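Local atomic coordinates of vanadium-dependent haloperoxidase (Zobellia galactanivorans, PDB entry 4CIT), a protein that probably oxidises iodide with hydrogen peroxide, as a vanadium-dependent iodoperoxidase that holds a bound vanadate ion. Residues 34-39 / 108-113; 42-47 / 115-120; 164-169 / 210-215; 170-175 / 204-209. All blocks are in the same frame, centred on the assembly; numbering follows the deposited sequence. Where two conformers were deposited one is given.

Contacts 1 and 2 fasten the same two elements, helix 38-55 with the loop residues leading into it and helix 108-123, centres about 12 Å apart. Both are buried; contact 1 is mainly aliphatic packing with a water at its edge, contact 2 is small and turns on one serine-histidine hydrogen bond. Contacts 3 and 4 lie at and after the C-terminal end of helix 146-167, where a later loop packs back on it; they adjoin through Arg210 N and Asp170 O. Contact 3, largely buried, depends on an arginine over a tryptophan, while contact 4, partly buried, joins an asparagine-to-backbone hydrogen bond with isoleucine and aromatic packing. Leu119 of contact 2 packs against Met167 of contact 3.

Contact 1: 34-39 / 108-113; sequences INITPE and YELAAV
Ile36 packing onto Glu109, Leu110 and Val113 makes this a buried, mostly aliphatic contact between the N-terminal extended lead-in to helix 38-55 and the first turns of helix 108-123. The side chain of Ile36 carries most of it. Its CG1 stands anti to the carbonyl carbon (chi1 -63°) and lies over the helix backbone, 3.6 Å from Leu110 N, while CG2 turns the other way and meets Val113 CG2 at 3.9 Å. From chi2 near -59° CD1 swings toward Leu110, whose side chain crosses that of Ile36 at about a right angle. Leu110 was modelled in two conformers, so the approach of its delta carbons to Ile36 and Ile34 is less certain than the packing on its backbone. Glu109 slides past Ile36 in the opposite direction: its CB touches Ile36 CB at 3.7 Å and its extended chain carries OE1 to 3.1 Å from Ile36 O. A water bridges the two segments, accepting from Ile36 N at 3.0 Å and donating to Ile34 O at 3.1 Å and, more distantly, to Glu109 OE1. Phe307 of helix 307-335 and Trp141 of helix 128-144 also pack on Ile36, which is thereby held among several helices. The chemistry is therefore divided: isoleucine, leucine and valine supply the adhesion, while Glu109 OE1 and Ile36 O are two acceptors that cannot bond to each other unless the carboxyl is protonated; the water's donation to OE1 would probably offset part of the repulsion.

Contact 2: 42-47 / 115-120; sequences DASIDR and AHMELS
Ser44 is the first residue of 42-47 to touch helix 115-120, and it does so with a hydrogen bond. Its OG, anti to the backbone N (chi1 -176°), reaches the rim of the His116 imidazole close to the ring plane and lies 2.7 Å from ND1; either partner could donate. The same OG sits 3.5 Å from Met117 CG, so the hydroxyl also touches the Met117 chain. One residue on, Ile45 crosses the imidazole at about a right angle, its CG1 3.6 Å from His116 NE2 in an oblique approach. An alanine in place of His116 would probably leave Ser44 OG without this partner and open a gap beside Ile45 CG1. On the far helix Ser120 OG turns back to His116 O at 2.9 Å, joining Ser120 N on that carbonyl from the other face of its plane. The two helical segments run nearly parallel: the axes of these short segments approach to 9.8 Å, at 11°. Around this pairing, Pro69 and Asn70 of helix 59-80 pack on His116, Met130 of helix 128-144 lies against Ser44, and the salt bridge from Asp42 to Arg301 ties helix 38-55 to helix 288-302.

Contact 3: 164-169 / 210-215; sequences GEWMNK and RPFVLD
Arg210 reaches across to Trp166, and its side chain can be followed outward. Beyond CB, CG lies anti to the backbone N and the chain stays extended to CD, then bends at chi3 (57°), which sets NE, 4.0 Å from Trp166 NE1. CZ comes over the indole face, 3.8 Å from the centroid of the five-membered ring, in a cation-pi stack with the planes 15° apart. At the tip NH1 and NH2 together grip one atom, Trp166 O, each at 3.0 Å and with an N-H...O angle of 145°; that oxygen is close to the guanidinium plane, and NH2 stands above the carbonyl plane. Lys169 N also donates to Trp166 O, so this carbonyl takes three bonds. A water links NH1 to Lys169 O. The six-membered ring of Trp166 meets Phe212 obliquely: Trp166 CH2 lies at the edge of the phenyl ring, 3.6 Å from CE1. Trp166 NE1 and Arg210 NH2 are both donors and do not bond; NE1 donates to Asn92 O. An alanine at Trp166 would probably leave the guanidinium without its aromatic face, Asn92 O without this donor and Phe212 beside a gap. Tyr68 of helix 59-80 meets both aromatic rings. The combination is a cation-pi stack joined to an end-on guanidinium-carbonyl grip at the C-terminal end of helix 146-167, by which a long loop is held to the helical body.

Contact 4: 170-175 / 204-209; sequences DNYAQT and PHWNKI
Ile209 turns its CD1 onto Tyr172 through chi1 -60° and chi2 -62°, setting that methyl 3.5 Å from Tyr172 CA, while chi1 of 79° places Asp170 CG between its own backbone N and carbonyl carbon. From there Asp170 OD1 accepts from Tyr172 N at 3.0 Å, an Asx turn at the start of the short, weakly bonded helix 172-175. Between them Asn171, in a left-handed backbone conformation, lies side by side with Lys208 and sends ND2 to Lys208 O at 3.0 Å; the donor stands above the carbonyl plane. Thr175 completes the packing: its CG2 rests 4.0 Å from Lys208 CB, and its OG1, bonded to Tyr172 O, faces the end of Ile209. The Tyr172 ring presents its edge to Trp206, Tyr172 CD1 lying 3.8 Å from Trp206 CZ3, and Ile209 CG1 lies over a face of the same indole. Asp170 O also takes a CA-H...O contact from Ile209. The other carboxylate oxygen, Asp170 OD2, salt-bridges Arg64 and bonds Tyr68 OH, both on helix 59-80. That helix also backs Tyr172 and Trp206 through Val61, while Ile326 of helix 307-335 packs on Trp206 and Ile209, so the turn and the loop meet each other while packing on helices 59-80 and 307-335.

Contact 1: 34-39 / 108-113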
# COMPACT_ATOMS: atom_id res chain seq x y z
N ILE A 34 -19.85 -9.24 23.43
CA ILE A 34 -19.23 -9.64 22.16
C ILE A 34 -17.81 -9.15 22.23
O ILE A 34 -17.58 -7.94 22.44
CB ILE A 34 -19.95 -9.09 20.94
CG1 ILE A 34 -21.35 -9.68 20.85
CG2 ILE A 34 -19.13 -9.32 19.65
CD1 ILE A 34 -22.28 -9.04 19.85
N ASN A 35 -16.86 -10.08 22.13
CA ASN A 35 -15.43 -9.76 22.25
C ASN A 35 -14.88 -9.59 20.85
O ASN A 35 -14.81 -10.57 20.10
CB ASN A 35 -14.58 -10.84 22.98
CG ASN A 35 -13.08 -10.45 23.16
OD1 ASN A 35 -12.72 -9.27 23.41
ND2 ASN A 35 -12.19 -11.44 22.96
N ILE A 36 -14.51 -8.37 20.52
CA ILE A 36 -13.98 -8.06 19.22
C ILE A 36 -12.49 -7.97 19.43
O ILE A 36 -12.02 -7.34 20.36
CB ILE A 36 -14.51 -6.70 18.73
CG1 ILE A 36 -16.00 -6.73 18.57
CG2 ILE A 36 -13.85 -6.35 17.38
CD1 ILE A 36 -16.52 -7.75 17.60
N THR A 37 -11.70 -8.60 18.58
CA THR A 37 -10.25 -8.53 18.75
C THR A 37 -9.60 -7.97 17.45
O THR A 37 -10.24 -7.87 16.40
CB THR A 37 -9.64 -9.90 18.99
OG1 THR A 37 -10.01 -10.72 17.88
CG2 THR A 37 -10.09 -10.45 20.40
N PRO A 38 -8.32 -7.61 17.54
CA PRO A 38 -7.67 -7.08 16.33
C PRO A 38 -7.65 -8.11 15.23
O PRO A 38 -7.66 -7.75 14.02
CB PRO A 38 -6.23 -6.80 16.78
CG PRO A 38 -6.20 -6.94 18.29
CD PRO A 38 -7.50 -7.49 18.77
N GLU A 39 -7.70 -9.38 15.60
CA GLU A 39 -7.71 -10.41 14.53
C GLU A 39 -8.96 -10.36 13.60
O GLU A 39 -8.89 -10.84 12.48
CB GLU A 39 -7.42 -11.78 15.09
CG GLU A 39 -5.97 -11.88 15.69
CD GLU A 39 -5.74 -11.43 17.15
OE1 GLU A 39 -6.57 -10.77 17.88
OE2 GLU A 39 -4.63 -11.76 17.62
N TYR A 108 -18.13 -0.37 20.38
CA TYR A 108 -17.52 0.47 19.35
C TYR A 108 -16.54 -0.31 18.47
O TYR A 108 -16.38 0.03 17.29
CB TYR A 108 -16.86 1.73 19.97
CG TYR A 108 -17.84 2.51 20.85
CD1 TYR A 108 -18.98 3.03 20.33
CD2 TYR A 108 -17.63 2.62 22.18
CE1 TYR A 108 -19.86 3.72 21.13
CE2 TYR A 108 -18.51 3.27 22.98
CZ TYR A 108 -19.61 3.84 22.43
OH TYR A 108 -20.54 4.45 23.27
N GLU A 109 -15.84 -1.27 19.02
CA GLU A 109 -14.97 -2.11 18.17
C GLU A 109 -15.76 -2.89 17.14
O GLU A 109 -15.37 -3.08 15.97
CB GLU A 109 -14.15 -3.07 19.03
CG GLU A 109 -13.24 -2.27 19.91
CD GLU A 109 -12.47 -3.14 20.90
OE1 GLU A 109 -12.66 -4.39 20.95
OE2 GLU A 109 -11.69 -2.56 21.68
N LEU A 110 -16.92 -3.41 17.58
CA LEU A 110 -17.83 -4.08 16.66
C LEU A 110 -18.25 -3.09 15.54
O LEU A 110 -18.22 -3.39 14.38
CB LEU A 110 -19.03 -4.62 17.47
CG LEU A 110 -20.11 -5.37 16.71
CD1 LEU A 110 -19.51 -6.57 16.04
CD2 LEU A 110 -21.25 -5.77 17.63
N ALA A 111 -18.67 -1.89 15.90
CA ALA A 111 -19.05 -0.89 14.91
C ALA A 111 -17.93 -0.59 13.95
O ALA A 111 -18.17 -0.52 12.75
CB ALA A 111 -19.52 0.39 15.54
N ALA A 112 -16.71 -0.54 14.48
CA ALA A 112 -15.50 -0.25 13.65
C ALA A 112 -15.29 -1.36 12.63
O ALA A 112 -14.97 -1.05 11.47
CB ALA A 112 -14.29 -0.07 14.53
N VAL A 113 -15.40 -2.64 13.03
CA VAL A 113 -15.28 -3.78 12.09
C VAL A 113 -16.39 -3.74 11.03
O VAL A 113 -16.13 -3.96 9.85
CB VAL A 113 -15.16 -5.17 12.75
CG1 VAL A 113 -15.01 -6.20 11.65
CG2 VAL A 113 -13.95 -5.11 13.71
O HOH W 1 -15.14 -6.05 22.26

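Contact 2: 42-47 / 115-120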
# COMPACT_ATOMS: atom_id res chain seq x y z
N ASP A 42 -8.01 -7.91 11.09
CA ASP A 42 -7.12 -8.60 10.18
C ASP A 42 -7.87 -9.50 9.18
O ASP A 42 -7.43 -9.64 8.03
CB ASP A 42 -6.07 -9.47 10.94
CG ASP A 42 -5.04 -8.65 11.72
OD1 ASP A 42 -4.83 -7.43 11.35
OD2 ASP A 42 -4.41 -9.24 12.66
N ALA A 43 -8.91 -10.19 9.65
CA ALA A 43 -9.76 -11.01 8.81
C ALA A 43 -10.32 -10.19 7.61
O ALA A 43 -10.30 -10.63 6.47
CB ALA A 43 -10.86 -11.66 9.64
N SER A 44 -10.84 -9.00 7.87
CA SER A 44 -11.34 -8.15 6.82
C SER A 44 -10.27 -7.71 5.83
O SER A 44 -10.45 -7.84 4.60
CB SER A 44 -12.02 -6.90 7.44
OG SER A 44 -12.61 -6.05 6.49
N ILE A 45 -9.10 -7.35 6.34
CA ILE A 45 -8.01 -6.90 5.49
C ILE A 45 -7.47 -8.12 4.67
O ILE A 45 -7.17 -7.98 3.51
CB ILE A 45 -6.91 -6.20 6.34
CG1 ILE A 45 -7.46 -4.92 7.00
CG2 ILE A 45 -5.68 -5.91 5.52
CD1 ILE A 45 -6.56 -4.22 7.94
N ASP A 46 -7.36 -9.32 5.27
CA ASP A 46 -6.94 -10.52 4.54
C ASP A 46 -7.95 -10.87 3.44
O ASP A 46 -7.52 -11.22 2.35
CB ASP A 46 -6.91 -11.75 5.46
CG ASP A 46 -5.72 -11.77 6.47
OD1 ASP A 46 -4.74 -10.98 6.28
OD2 ASP A 46 -5.81 -12.58 7.50
N ARG A 47 -9.27 -10.76 3.73
CA ARG A 47 -10.24 -11.08 2.71
C ARG A 47 -10.16 -10.07 1.57
O ARG A 47 -10.25 -10.42 0.38
CB ARG A 47 -11.65 -11.10 3.29
CG ARG A 47 -12.78 -11.47 2.33
CD ARG A 47 -12.58 -12.74 1.56
NE ARG A 47 -12.45 -13.91 2.43
CZ ARG A 47 -13.50 -14.63 2.87
NH1 ARG A 47 -14.75 -14.35 2.51
NH2 ARG A 47 -13.28 -15.70 3.62
N ALA A 115 -17.98 -1.07 9.93
CA ALA A 115 -17.61 0.04 8.98
C ALA A 115 -16.51 -0.41 7.97
O ALA A 115 -16.61 -0.14 6.74
CB ALA A 115 -17.21 1.26 9.76
N HIS A 116 -15.47 -1.06 8.51
CA HIS A 116 -14.32 -1.51 7.71
C HIS A 116 -14.83 -2.48 6.59
O HIS A 116 -14.50 -2.33 5.41
CB HIS A 116 -13.29 -2.16 8.58
CG HIS A 116 -12.02 -2.44 7.89
ND1 HIS A 116 -11.88 -3.49 7.01
CD2 HIS A 116 -10.83 -1.78 7.90
CE1 HIS A 116 -10.66 -3.43 6.47
NE2 HIS A 116 -10.00 -2.43 7.02
N MET A 117 -15.65 -3.48 6.99
CA MET A 117 -16.12 -4.44 6.02
C MET A 117 -17.02 -3.80 5.00
O MET A 117 -16.95 -4.12 3.82
CB MET A 117 -16.83 -5.61 6.70
CG MET A 117 -15.95 -6.43 7.56
SD MET A 117 -16.62 -8.02 8.25
CE MET A 117 -17.90 -7.32 9.31
N GLU A 118 -17.91 -2.91 5.44
CA GLU A 118 -18.84 -2.31 4.48
C GLU A 118 -18.10 -1.46 3.42
O GLU A 118 -18.34 -1.58 2.23
CB GLU A 118 -19.80 -1.33 5.25
CG GLU A 118 -20.64 -0.39 4.39
CD GLU A 118 -21.58 -1.04 3.41
OE1 GLU A 118 -21.87 -2.23 3.51
OE2 GLU A 118 -21.91 -0.38 2.39
N LEU A 119 -17.11 -0.65 3.85
CA LEU A 119 -16.36 0.15 2.87
C LEU A 119 -15.46 -0.71 2.01
O LEU A 119 -15.35 -0.46 0.80
CB LEU A 119 -15.56 1.26 3.53
CG LEU A 119 -16.51 2.26 4.13
CD1 LEU A 119 -15.69 3.29 4.76
CD2 LEU A 119 -17.38 2.96 3.12
N SER A 120 -14.85 -1.73 2.61
CA SER A 120 -14.05 -2.67 1.84
C SER A 120 -14.91 -3.30 0.68
O SER A 120 -14.48 -3.35 -0.44
CB SER A 120 -13.49 -3.72 2.68
OG SER A 120 -12.51 -3.22 3.55

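Contact 3: 164-169 / 210-215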
# COMPACT_ATOMS: atom_id res chain seq x y z
N GLY A 164 -18.04 7.17 3.28
CA GLY A 164 -18.35 6.92 1.84
C GLY A 164 -18.63 8.19 1.02
O GLY A 164 -18.17 8.33 -0.09
N GLU A 165 -19.34 9.15 1.61
CA GLU A 165 -19.60 10.38 0.93
C GLU A 165 -18.29 11.12 0.62
O GLU A 165 -18.21 11.69 -0.45
CB GLU A 165 -20.52 11.31 1.72
CG GLU A 165 -21.92 10.77 1.72
CD GLU A 165 -22.88 11.62 2.60
OE1 GLU A 165 -22.60 12.83 2.84
OE2 GLU A 165 -23.92 11.05 3.02
N TRP A 166 -17.37 11.14 1.58
CA TRP A 166 -16.07 11.81 1.44
C TRP A 166 -15.23 11.04 0.41
O TRP A 166 -14.60 11.71 -0.46
CB TRP A 166 -15.38 11.80 2.79
CG TRP A 166 -13.95 12.19 2.79
CD1 TRP A 166 -13.41 13.39 2.47
CD2 TRP A 166 -12.94 11.40 3.36
NE1 TRP A 166 -12.08 13.37 2.72
CE2 TRP A 166 -11.75 12.16 3.27
CE3 TRP A 166 -12.94 10.11 3.92
CZ2 TRP A 166 -10.55 11.71 3.73
CZ3 TRP A 166 -11.71 9.63 4.37
CH2 TRP A 166 -10.54 10.49 4.33
N MET A 167 -15.21 9.70 0.48
CA MET A 167 -14.36 8.91 -0.45
C MET A 167 -14.84 9.10 -1.89
O MET A 167 -14.05 9.13 -2.86
CB MET A 167 -14.55 7.43 -0.03
CG MET A 167 -14.17 6.31 -0.91
SD MET A 167 -14.58 4.75 0.07
CE MET A 167 -16.18 4.30 -0.66
N ASN A 168 -16.14 9.30 -2.06
CA ASN A 168 -16.70 9.50 -3.37
C ASN A 168 -16.48 10.89 -3.97
O ASN A 168 -16.95 11.14 -5.09
CB ASN A 168 -18.20 9.18 -3.42
CG ASN A 168 -18.49 7.66 -3.33
OD1 ASN A 168 -17.71 6.81 -3.68
ND2 ASN A 168 -19.62 7.35 -2.82
N LYS A 169 -15.80 11.79 -3.26
CA LYS A 169 -15.43 13.07 -3.77
C LYS A 169 -13.90 13.18 -4.09
O LYS A 169 -13.41 14.25 -4.28
CB LYS A 169 -15.80 14.12 -2.74
CG LYS A 169 -17.32 14.31 -2.59
CD LYS A 169 -17.55 15.30 -1.46
CE LYS A 169 -19.00 15.39 -0.98
NZ LYS A 169 -19.85 15.75 -2.17
N ARG A 210 -7.43 12.88 -5.14
CA ARG A 210 -7.22 13.66 -3.93
C ARG A 210 -6.28 13.00 -2.96
O ARG A 210 -6.58 11.92 -2.46
CB ARG A 210 -8.56 13.85 -3.25
CG ARG A 210 -8.53 14.81 -2.02
CD ARG A 210 -9.81 14.82 -1.27
NE ARG A 210 -10.18 13.47 -0.80
CZ ARG A 210 -11.41 13.04 -0.58
NH1 ARG A 210 -12.45 13.82 -0.74
NH2 ARG A 210 -11.58 11.86 -0.12
N PRO A 211 -5.14 13.63 -2.64
CA PRO A 211 -4.34 13.02 -1.60
C PRO A 211 -4.95 13.14 -0.20
O PRO A 211 -5.80 14.03 0.06
CB PRO A 211 -3.03 13.81 -1.65
CG PRO A 211 -3.15 14.81 -2.71
CD PRO A 211 -4.60 14.90 -3.12
N PHE A 212 -4.64 12.22 0.69
CA PHE A 212 -5.10 12.34 2.10
C PHE A 212 -4.44 13.42 2.91
O PHE A 212 -5.11 14.14 3.66
CB PHE A 212 -4.86 10.99 2.81
CG PHE A 212 -5.80 9.90 2.38
CD1 PHE A 212 -7.14 9.89 2.80
CD2 PHE A 212 -5.40 8.90 1.52
CE1 PHE A 212 -7.97 8.84 2.42
CE2 PHE A 212 -6.28 7.88 1.08
CZ PHE A 212 -7.56 7.83 1.62
N VAL A 213 -3.11 13.54 2.81
CA VAL A 213 -2.29 14.42 3.69
C VAL A 213 -1.47 15.46 2.89
O VAL A 213 -1.18 16.61 3.34
CB VAL A 213 -1.28 13.55 4.51
CG1 VAL A 213 -0.65 14.34 5.60
CG2 VAL A 213 -1.93 12.29 5.11
N LEU A 214 -1.05 15.08 1.69
CA LEU A 214 -0.21 15.97 0.87
C LEU A 214 -0.96 17.24 0.58
O LEU A 214 -2.20 17.23 0.44
CB LEU A 214 0.15 15.39 -0.46
CG LEU A 214 0.85 14.03 -0.43
CD1 LEU A 214 1.11 13.54 -1.85
CD2 LEU A 214 2.08 14.12 0.41
N ASP A 215 -0.21 18.32 0.49
CA ASP A 215 -0.78 19.59 -0.01
C ASP A 215 -1.09 19.55 -1.49
O ASP A 215 -2.04 20.21 -1.98
CB ASP A 215 0.17 20.72 0.32
CG ASP A 215 0.35 20.91 1.82
OD1 ASP A 215 -0.65 20.87 2.58
OD2 ASP A 215 1.54 21.07 2.25
O HOH W 2 -12.90 16.50 -2.60

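Contact 4: 170-175 / 204-209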
# COMPACT_ATOMS: atom_id res chain seq x y z
N ASP A 170 -13.22 12.05 -4.17
CA ASP A 170 -11.76 12.05 -4.30
C ASP A 170 -11.24 11.97 -5.75
O ASP A 170 -10.06 11.84 -6.00
CB ASP A 170 -11.15 10.91 -3.48
CG ASP A 170 -11.25 9.55 -4.14
OD1 ASP A 170 -12.01 9.31 -5.09
OD2 ASP A 170 -10.54 8.65 -3.59
N ASN A 171 -12.13 12.08 -6.71
CA ASN A 171 -11.76 12.07 -8.14
C ASN A 171 -11.50 10.76 -8.78
O ASN A 171 -11.26 10.67 -10.01
CB ASN A 171 -10.65 13.07 -8.49
CG ASN A 171 -10.86 13.72 -9.88
OD1 ASN A 171 -11.98 14.08 -10.26
ND2 ASN A 171 -9.79 14.00 -10.55
N TYR A 172 -11.58 9.67 -8.01
CA TYR A 172 -11.35 8.35 -8.60
C TYR A 172 -12.42 8.09 -9.67
O TYR A 172 -12.14 7.59 -10.74
CB TYR A 172 -11.48 7.28 -7.54
CG TYR A 172 -11.38 5.88 -8.02
CD1 TYR A 172 -10.14 5.35 -8.34
CD2 TYR A 172 -12.50 5.06 -8.12
CE1 TYR A 172 -10.00 4.06 -8.79
CE2 TYR A 172 -12.38 3.72 -8.56
CZ TYR A 172 -11.12 3.26 -8.94
OH TYR A 172 -10.91 1.99 -9.40
N ALA A 173 -13.66 8.40 -9.35
CA ALA A 173 -14.74 7.99 -10.32
C ALA A 173 -14.48 8.72 -11.64
O ALA A 173 -14.69 8.15 -12.67
CB ALA A 173 -16.12 8.37 -9.83
N GLN A 174 -14.13 9.97 -11.57
CA GLN A 174 -13.94 10.81 -12.74
C GLN A 174 -12.76 10.39 -13.53
O GLN A 174 -12.77 10.52 -14.74
CB GLN A 174 -13.78 12.27 -12.38
CG GLN A 174 -15.08 12.89 -11.92
CD GLN A 174 -15.44 12.61 -10.49
OE1 GLN A 174 -14.73 11.92 -9.72
NE2 GLN A 174 -16.63 13.06 -10.13
N THR A 175 -11.70 9.90 -12.88
CA THR A 175 -10.54 9.47 -13.66
C THR A 175 -10.74 8.13 -14.37
O THR A 175 -9.95 7.78 -15.23
CB THR A 175 -9.27 9.35 -12.76
OG1 THR A 175 -9.54 8.42 -11.73
CG2 THR A 175 -8.78 10.67 -12.28
N PRO A 204 -2.35 6.48 -15.57
CA PRO A 204 -1.63 7.68 -15.98
C PRO A 204 -2.04 8.90 -15.19
O PRO A 204 -1.29 9.86 -15.03
CB PRO A 204 -1.90 7.74 -17.48
CG PRO A 204 -3.23 6.93 -17.66
CD PRO A 204 -3.08 5.82 -16.69
N HIS A 205 -3.32 8.90 -14.78
CA HIS A 205 -3.88 9.99 -14.00
C HIS A 205 -4.03 9.74 -12.54
O HIS A 205 -4.82 10.43 -11.89
CB HIS A 205 -5.29 10.41 -14.60
CG HIS A 205 -5.19 10.75 -16.06
ND1 HIS A 205 -4.45 11.82 -16.50
CD2 HIS A 205 -5.63 10.11 -17.17
CE1 HIS A 205 -4.51 11.88 -17.83
NE2 HIS A 205 -5.24 10.88 -18.26
N TRP A 206 -3.25 8.86 -11.95
CA TRP A 206 -3.33 8.66 -10.49
C TRP A 206 -2.95 9.93 -9.76
O TRP A 206 -3.49 10.17 -8.67
CB TRP A 206 -2.48 7.49 -10.03
CG TRP A 206 -2.91 6.90 -8.76
CD1 TRP A 206 -2.28 6.98 -7.56
CD2 TRP A 206 -4.16 6.27 -8.54
NE1 TRP A 206 -3.05 6.36 -6.57
CE2 TRP A 206 -4.24 5.97 -7.16
CE3 TRP A 206 -5.29 5.97 -9.38
CZ2 TRP A 206 -5.34 5.32 -6.62
CZ3 TRP A 206 -6.39 5.35 -8.82
CH2 TRP A 206 -6.43 5.08 -7.46
N ASN A 207 -2.14 10.83 -10.38
CA ASN A 207 -1.86 12.11 -9.79
C ASN A 207 -3.02 13.06 -9.68
O ASN A 207 -2.86 14.15 -9.10
CB ASN A 207 -0.62 12.73 -10.40
CG ASN A 207 -0.81 13.19 -11.77
OD1 ASN A 207 -1.83 12.86 -12.42
ND2 ASN A 207 0.20 13.94 -12.30
N LYS A 208 -4.17 12.67 -10.22
CA LYS A 208 -5.38 13.51 -10.11
C LYS A 208 -6.33 13.05 -9.01
O LYS A 208 -7.38 13.66 -8.84
CB LYS A 208 -6.12 13.52 -11.43
CG LYS A 208 -5.30 14.03 -12.56
CD LYS A 208 -4.94 15.45 -12.45
CE LYS A 208 -4.15 15.91 -13.71
NZ LYS A 208 -2.87 16.59 -13.28
N ILE A 209 -5.94 12.04 -8.25
CA ILE A 209 -6.73 11.56 -7.08
C ILE A 209 -6.43 12.55 -5.94
O ILE A 209 -5.30 13.00 -5.75
CB ILE A 209 -6.26 10.14 -6.70
CG1 ILE A 209 -6.46 9.14 -7.89
CG2 ILE A 209 -7.04 9.73 -5.43
CD1 ILE A 209 -7.90 8.98 -8.29